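Local coordinates for protein acyl-coenzyme A oxidase 3 (Yarrowia lipolytica, PDB 5YS9) that oxidises acyl-CoA thioesters to (2E)-enoyl-CoA with FAD as cofactor, passing electrons to oxygen to give hydrogen peroxide in peroxisomal fatty acid beta-oxidation, at residues 530-534 and 535-539; 301-304 and 305-309; 497-501 and 502-506. One frame throughout, in Å; residues are numbered along the deposited sequence.

Interaction 1 (530-534 and 535-539); sequences VELTK and GGLSP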
loop_
_atom_site.group_PDB
_atom_site.type_symbol
_atom_site.label_atom_id
_atom_site.label_comp_id
_atom_site.label_asym_id
_atom_site.label_seq_id
_atom_site.Cartn_x
_atom_site.Cartn_y
_atom_site.Cartn_z
ATOM N N VAL A 530 -15.886 -33.543 -0.326
ATOM C CA VAL A 530 -16.540 -34.844 -0.254
ATOM C C VAL A 530 -15.538 -36.014 -0.482
ATOM O O VAL A 530 -15.589 -36.988 0.261
ATOM C CB VAL A 530 -17.796 -34.921 -1.184
ATOM C CG1 VAL A 530 -18.405 -36.315 -1.206
ATOM C CG2 VAL A 530 -18.865 -33.932 -0.738
ATOM N N GLU A 531 -14.639 -35.931 -1.467
ATOM C CA GLU A 531 -13.628 -36.986 -1.638
ATOM C C GLU A 531 -12.750 -37.072 -0.379
ATOM O O GLU A 531 -12.360 -38.172 0.045
ATOM C CB GLU A 531 -12.713 -36.758 -2.853
ATOM C CG GLU A 531 -13.327 -36.937 -4.241
ATOM C CD GLU A 531 -12.412 -36.366 -5.358
ATOM O OE1 GLU A 531 -12.914 -35.666 -6.280
ATOM O OE2 GLU A 531 -11.167 -36.594 -5.293
ATOM N N LEU A 532 -12.434 -35.917 0.208
ATOM C CA LEU A 532 -11.466 -35.869 1.298
ATOM C C LEU A 532 -12.045 -36.343 2.625
ATOM O O LEU A 532 -11.312 -36.947 3.422
ATOM C CB LEU A 532 -10.848 -34.470 1.432
ATOM C CG LEU A 532 -9.760 -34.113 0.407
ATOM C CD1 LEU A 532 -9.526 -32.618 0.486
ATOM C CD2 LEU A 532 -8.451 -34.868 0.616
ATOM N N THR A 533 -13.300 -36.020 2.900
ATOM C CA THR A 533 -13.995 -36.575 4.056
ATOM C C THR A 533 -14.284 -38.082 3.977
ATOM O O THR A 533 -14.129 -38.800 4.953
ATOM C CB THR A 533 -15.271 -35.789 4.405
ATOM O OG1 THR A 533 -16.205 -35.863 3.330
ATOM C CG2 THR A 533 -14.939 -34.351 4.663
ATOM N N LYS A 534 -14.697 -38.544 2.804
ATOM C CA LYS A 534 -14.958 -39.956 2.557
ATOM C C LYS A 534 -13.659 -40.691 2.733
ATOM O O LYS A 534 -13.619 -41.813 3.211
ATOM C CB LYS A 534 -15.492 -40.184 1.152
ATOM C CG LYS A 534 -17.005 -40.157 1.056
ATOM C CD LYS A 534 -17.460 -40.350 -0.377
ATOM C CE LYS A 534 -18.931 -40.024 -0.535
ATOM N NZ LYS A 534 -19.295 -39.835 -1.963
ATOM N N GLY A 535 -12.600 -40.012 2.332
ATOM C CA GLY A 535 -11.235 -40.472 2.422
ATOM C C GLY A 535 -10.790 -40.503 3.861
ATOM O O GLY A 535 -9.691 -40.924 4.155
ATOM N N GLY A 536 -11.639 -40.008 4.750
ATOM C CA GLY A 536 -11.402 -40.067 6.176
ATOM C C GLY A 536 -10.942 -38.838 6.928
ATOM O O GLY A 536 -10.809 -38.899 8.142
ATOM N N LEU A 537 -10.734 -37.724 6.242
ATOM C CA LEU A 537 -10.467 -36.469 6.928
ATOM C C LEU A 537 -11.707 -35.972 7.645
ATOM O O LEU A 537 -12.814 -36.217 7.207
ATOM C CB LEU A 537 -9.999 -35.402 5.950
ATOM C CG LEU A 537 -8.611 -35.570 5.349
ATOM C CD1 LEU A 537 -8.349 -34.465 4.347
ATOM C CD2 LEU A 537 -7.556 -35.565 6.437
ATOM N N SER A 538 -11.508 -35.265 8.744
ATOM C CA SER A 538 -12.580 -34.638 9.492
ATOM C C SER A 538 -13.045 -33.438 8.715
ATOM O O SER A 538 -12.406 -33.062 7.766
ATOM C CB SER A 538 -12.062 -34.186 10.842
ATOM O OG SER A 538 -11.105 -33.166 10.695
ATOM N N PRO A 539 -14.178 -32.847 9.050
ATOM C CA PRO A 539 -14.554 -31.656 8.269
ATOM C C PRO A 539 -13.488 -30.547 8.332
ATOM O O PRO A 539 -13.079 -30.003 7.297
ATOM C CB PRO A 539 -15.893 -31.241 8.901
ATOM C CG PRO A 539 -16.474 -32.569 9.263
ATOM C CD PRO A 539 -15.307 -33.314 9.869
#
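L532 and L537 run alongside each other in the same direction across the C-terminal end of helix 507-534, which closes in a Schellman motif. Two backbone bonds define it. L537 N reaches back to L532 O at 3.0 Å, while G536 N meets T533 O at 2.8 Å from well above that carbonyl's plane. Just before them, G535 N bonds E531 O at 2.9 Å in the last regular helical step. G536 has a positive phi of 103°, where any side chain would collide with the carbonyl oxygen of G535, which accounts for the glycine.

The apolar part joins the residues on either side of the reversal: L537 CD1 rests 3.8 Å from L532 CD2 and equally near L532 CB, and both leucines also touch E545 of helix 539-545.

A CA-H...O contact is added by T533 CA, 3.4 Å from L537 O. T533 OG1, held between its backbone N and carbonyl carbon (chi1 63°), bonds F529 O within the helix.

Carbonyls at the helix end thus receive donors from the turn itself, and with L537 CB 3.2 Å from L532 O the leucine pair probably limits water access to that carbonyl from its side.

Interaction 2 (301-304 and 305-309); sequences ALIG and GRVTM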
loop_
_atom_site.group_PDB
_atom_site.type_symbol
_atom_site.label_atom_id
_atom_site.label_comp_id
_atom_site.label_asym_id
_atom_site.label_seq_id
_atom_site.Cartn_x
_atom_site.Cartn_y
_atom_site.Cartn_z
ATOM N N ALA A 301 -27.368 -5.660 13.280
ATOM C CA ALA A 301 -26.169 -4.926 13.614
ATOM C C ALA A 301 -24.959 -5.491 12.907
ATOM O O ALA A 301 -24.105 -4.745 12.456
ATOM C CB ALA A 301 -25.946 -4.972 15.110
ATOM N N LEU A 302 -24.868 -6.808 12.833
ATOM C CA LEU A 302 -23.743 -7.437 12.156
ATOM C C LEU A 302 -23.688 -7.157 10.673
ATOM O O LEU A 302 -22.634 -6.896 10.130
ATOM C CB LEU A 302 -23.752 -8.932 12.387
ATOM C CG LEU A 302 -23.093 -9.318 13.697
ATOM C CD1 LEU A 302 -23.684 -10.624 14.174
ATOM C CD2 LEU A 302 -21.594 -9.437 13.510
ATOM N N ILE A 303 -24.834 -7.209 10.019
ATOM C CA ILE A 303 -24.906 -6.847 8.624
ATOM C C ILE A 303 -24.675 -5.357 8.498
ATOM O O ILE A 303 -23.989 -4.907 7.600
ATOM C CB ILE A 303 -26.246 -7.252 8.005
ATOM C CG1 ILE A 303 -26.310 -8.763 7.853
ATOM C CG2 ILE A 303 -26.434 -6.623 6.643
ATOM C CD1 ILE A 303 -27.704 -9.307 7.637
ATOM N N GLY A 304 -25.251 -4.606 9.422
ATOM C CA GLY A 304 -25.181 -3.166 9.399
ATOM C C GLY A 304 -23.765 -2.665 9.518
ATOM O O GLY A 304 -23.404 -1.704 8.890
ATOM N N GLY A 305 -22.970 -3.319 10.346
ATOM C CA GLY A 305 -21.583 -2.967 10.518
ATOM C C GLY A 305 -20.797 -3.202 9.259
ATOM O O GLY A 305 -19.958 -2.409 8.891
ATOM N N ARG A 306 -21.073 -4.307 8.597
ATOM C CA ARG A 306 -20.423 -4.573 7.321
ATOM C C ARG A 306 -20.886 -3.680 6.157
ATOM O O ARG A 306 -20.069 -3.287 5.329
ATOM C CB ARG A 306 -20.565 -6.047 6.972
ATOM C CG ARG A 306 -19.703 -6.851 7.894
ATOM C CD ARG A 306 -19.898 -8.320 7.715
ATOM N NE ARG A 306 -19.153 -9.122 8.673
ATOM C CZ ARG A 306 -19.316 -10.430 8.793
ATOM N NH1 ARG A 306 -20.186 -11.062 8.009
ATOM N NH2 ARG A 306 -18.628 -11.123 9.700
ATOM N N VAL A 307 -22.174 -3.362 6.094
ATOM C CA VAL A 307 -22.703 -2.505 5.030
ATOM C C VAL A 307 -22.085 -1.110 5.155
ATOM O O VAL A 307 -21.756 -0.484 4.127
ATOM C CB VAL A 307 -24.253 -2.406 5.058
ATOM C CG1 VAL A 307 -24.763 -1.385 4.047
ATOM C CG2 VAL A 307 -24.911 -3.764 4.797
ATOM N N THR A 308 -21.953 -0.635 6.403
ATOM C CA THR A 308 -21.283 0.630 6.719
ATOM C C THR A 308 -19.844 0.698 6.170
ATOM O O THR A 308 -19.440 1.712 5.605
ATOM C CB THR A 308 -21.308 0.932 8.241
ATOM O OG1 THR A 308 -22.644 1.264 8.615
ATOM C CG2 THR A 308 -20.422 2.149 8.626
ATOM N N MET A 309 -19.113 -0.395 6.286
ATOM C CA MET A 309 -17.726 -0.445 5.836
ATOM C C MET A 309 -17.578 -0.528 4.315
ATOM O O MET A 309 -16.565 -0.050 3.701
ATOM C CB MET A 309 -17.037 -1.620 6.481
ATOM C CG MET A 309 -17.124 -1.563 7.983
ATOM S SD MET A 309 -15.860 -2.577 8.720
ATOM C CE MET A 309 -14.480 -1.490 8.517
#
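I303 and V307 meet one turn apart on helix 300-330, an alpha-helix of the C-alpha1 domain of this acyl-CoA oxidase. Their buried side forms the tight part of the contact. The branched side chains meet at a slant, with I303 CG2 3.7 Å from V307 CG2. In V307 that methyl stands opposite the carbonyl carbon, beside the backbone N (CG1 takes the place anti to N, chi1 173°), which swings CG2 back along the helix to I303. Beside this pair, V307 N bonds I303 O at 2.8 Å, and both side chains face helix 349-385, I303 against Y376 and V307 against S372 and Q373.

Next to this face, the R306 chain is straight as far as NE, its CG 3.7 Å from L302 O, and packs on F405, S408 and A409 of helix 391-428. The backbone bond from R306 N to L302 O is weak.

The more open side is thinly furnished. A301 is exposed, and G304 and G305 bring only backbone, with G305 N bonding A301 O at 2.8 Å. Here T308 supplies the side-chain hydrogen bond: OG1 lies beside its backbone N (chi1 -71°), which turns the hydroxyl back to G304 O. A valine in its place would probably leave G304 O with the backbone amide alone as its donor from this turn. As it stands, T308 N and T308 OG1 each lie 3.1 Å from G304 O, approaching from opposite faces of its carbonyl plane.

Interaction 3 (497-501 and 502-506); sequences ATLSG and RDLKD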
loop_
_atom_site.group_PDB
_atom_site.type_symbol
_atom_site.label_atom_id
_atom_site.label_comp_id
_atom_site.label_asym_id
_atom_site.label_seq_id
_atom_site.Cartn_x
_atom_site.Cartn_y
_atom_site.Cartn_z
ATOM N N ALA A 497 -23.060 -24.111 -20.135
ATOM C CA ALA A 497 -22.978 -22.724 -20.654
ATOM C C ALA A 497 -21.599 -22.302 -21.204
ATOM O O ALA A 497 -20.541 -22.605 -20.611
ATOM C CB ALA A 497 -23.449 -21.731 -19.592
ATOM N N THR A 498 -21.629 -21.629 -22.341
ATOM C CA THR A 498 -20.450 -21.089 -22.996
ATOM C C THR A 498 -20.867 -19.808 -23.672
ATOM O O THR A 498 -22.040 -19.488 -23.711
ATOM C CB THR A 498 -19.834 -22.035 -24.038
ATOM O OG1 THR A 498 -20.854 -22.539 -24.896
ATOM C CG2 THR A 498 -19.138 -23.183 -23.367
ATOM N N LEU A 499 -19.902 -19.044 -24.150
ATOM C CA LEU A 499 -20.221 -17.806 -24.825
ATOM C C LEU A 499 -21.044 -18.049 -26.077
ATOM O O LEU A 499 -22.030 -17.380 -26.295
ATOM C CB LEU A 499 -18.940 -17.076 -25.184
ATOM C CG LEU A 499 -19.093 -15.660 -25.715
ATOM C CD1 LEU A 499 -19.852 -14.803 -24.729
ATOM C CD2 LEU A 499 -17.736 -15.065 -26.023
ATOM N N SER A 500 -20.659 -19.033 -26.875
ATOM C CA SER A 500 -21.455 -19.453 -28.022
ATOM C C SER A 500 -21.784 -18.324 -28.985
ATOM O O SER A 500 -22.891 -18.245 -29.500
ATOM C CB SER A 500 -22.744 -20.120 -27.559
ATOM O OG SER A 500 -22.498 -20.992 -26.482
ATOM N N GLY A 501 -20.820 -17.443 -29.215
ATOM C CA GLY A 501 -20.975 -16.377 -30.180
ATOM C C GLY A 501 -21.890 -15.272 -29.728
ATOM O O GLY A 501 -22.291 -14.443 -30.515
ATOM N N ARG A 502 -22.216 -15.262 -28.448
ATOM C CA ARG A 502 -23.067 -14.242 -27.884
ATOM C C ARG A 502 -22.327 -12.928 -27.755
ATOM O O ARG A 502 -21.116 -12.864 -27.875
ATOM C CB ARG A 502 -23.600 -14.664 -26.521
ATOM C CG ARG A 502 -24.091 -16.090 -26.446
ATOM C CD ARG A 502 -25.485 -16.158 -25.864
ATOM N NE ARG A 502 -25.514 -16.431 -24.429
ATOM C CZ ARG A 502 -24.679 -17.231 -23.778
ATOM N NH1 ARG A 502 -24.819 -17.397 -22.481
ATOM N NH2 ARG A 502 -23.711 -17.865 -24.408
ATOM N N ASP A 503 -23.087 -11.871 -27.553
ATOM C CA ASP A 503 -22.533 -10.542 -27.368
ATOM C C ASP A 503 -21.940 -10.294 -25.982
ATOM O O ASP A 503 -22.609 -10.410 -24.972
ATOM C CB ASP A 503 -23.622 -9.510 -27.632
ATOM C CG ASP A 503 -23.077 -8.129 -27.832
ATOM O OD1 ASP A 503 -21.879 -7.988 -28.083
ATOM O OD2 ASP A 503 -23.853 -7.175 -27.740
ATOM N N LEU A 504 -20.679 -9.897 -25.981
ATOM C CA LEU A 504 -19.941 -9.527 -24.798
ATOM C C LEU A 504 -20.269 -8.118 -24.311
ATOM O O LEU A 504 -19.763 -7.708 -23.268
ATOM C CB LEU A 504 -18.436 -9.692 -25.038
ATOM C CG LEU A 504 -18.021 -11.159 -25.011
ATOM C CD1 LEU A 504 -16.643 -11.381 -25.605
ATOM C CD2 LEU A 504 -18.087 -11.717 -23.581
ATOM N N LYS A 505 -21.116 -7.389 -25.032
ATOM C CA LYS A 505 -21.616 -6.104 -24.576
ATOM C C LYS A 505 -22.933 -6.247 -23.822
ATOM O O LYS A 505 -23.432 -5.278 -23.241
ATOM C CB LYS A 505 -21.765 -5.140 -25.753
ATOM C CG LYS A 505 -20.454 -4.789 -26.460
ATOM C CD LYS A 505 -20.668 -4.104 -27.822
ATOM C CE LYS A 505 -20.713 -5.082 -29.008
ATOM N NZ LYS A 505 -19.805 -4.647 -30.116
ATOM N N ASP A 506 -23.482 -7.451 -23.792
ATOM C CA ASP A 506 -24.775 -7.683 -23.165
ATOM C C ASP A 506 -24.554 -7.981 -21.675
ATOM O O ASP A 506 -23.994 -9.015 -21.322
ATOM C CB ASP A 506 -25.441 -8.881 -23.860
ATOM C CG ASP A 506 -26.854 -9.203 -23.354
ATOM O OD1 ASP A 506 -27.311 -8.751 -22.265
ATOM O OD2 ASP A 506 -27.521 -9.964 -24.093
#
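R502 folds back on T498 and L499 because its chain bends twice, at chi2 (-129°) and chi3 (-96°), which returns the guanidinium to the backbone it has just left. Its NH2 is modelled as donating to T498 O, which lies at the guanidinium edge, near its plane; the separation of 2.4 Å is too short to be trusted in detail. L499 O sits too close to R502 CG in the model, so the weak bond NH2 makes to it carries little weight. S500 and G501 both have positive phi, in a type I' turn from L499 to R502; its closing bond, R502 N to L499 O, is modelled at 3.0 Å, with the same caution about that oxygen.

T498 OG1 donates to S500 OG at 2.8 Å, tying the approach to the turn. On the apolar side, L499 and L504 cross at about a right angle, L499 CD1 lying 3.7 Å from L504 CD2. L504 belongs to a second turn, type I, from D503 to D506.

In the fold, R502 NH1 forms a salt bridge with E512 of helix 507-534, whose N-cap is D506. Both leucines pack between that helix and helix 609-628: L499 meets V509 and D611, L504 meets L510 and L618.

Overall arrangement
Interactions 3 and 1 bracket the same helix: residues 497-506 lead into the start of helix 507-534, and interaction 1 closes its far end; their centres lie 38 Å apart. Both are peripheral, 34 and 37 Å from the centre of the chain. Interaction 2 comes earlier in the sequence and lies deeper, 11 Å from that centre, within helix 300-330; its centre is 35 Å from that of interaction 1 and 36 Å from that of interaction 3. None of the three touches another, the nearest atoms of interactions 1 and 2 being about 20 Å apart. In interaction 2 the side chain of R306 is about 11 Å from a bound FAD, too far for contact.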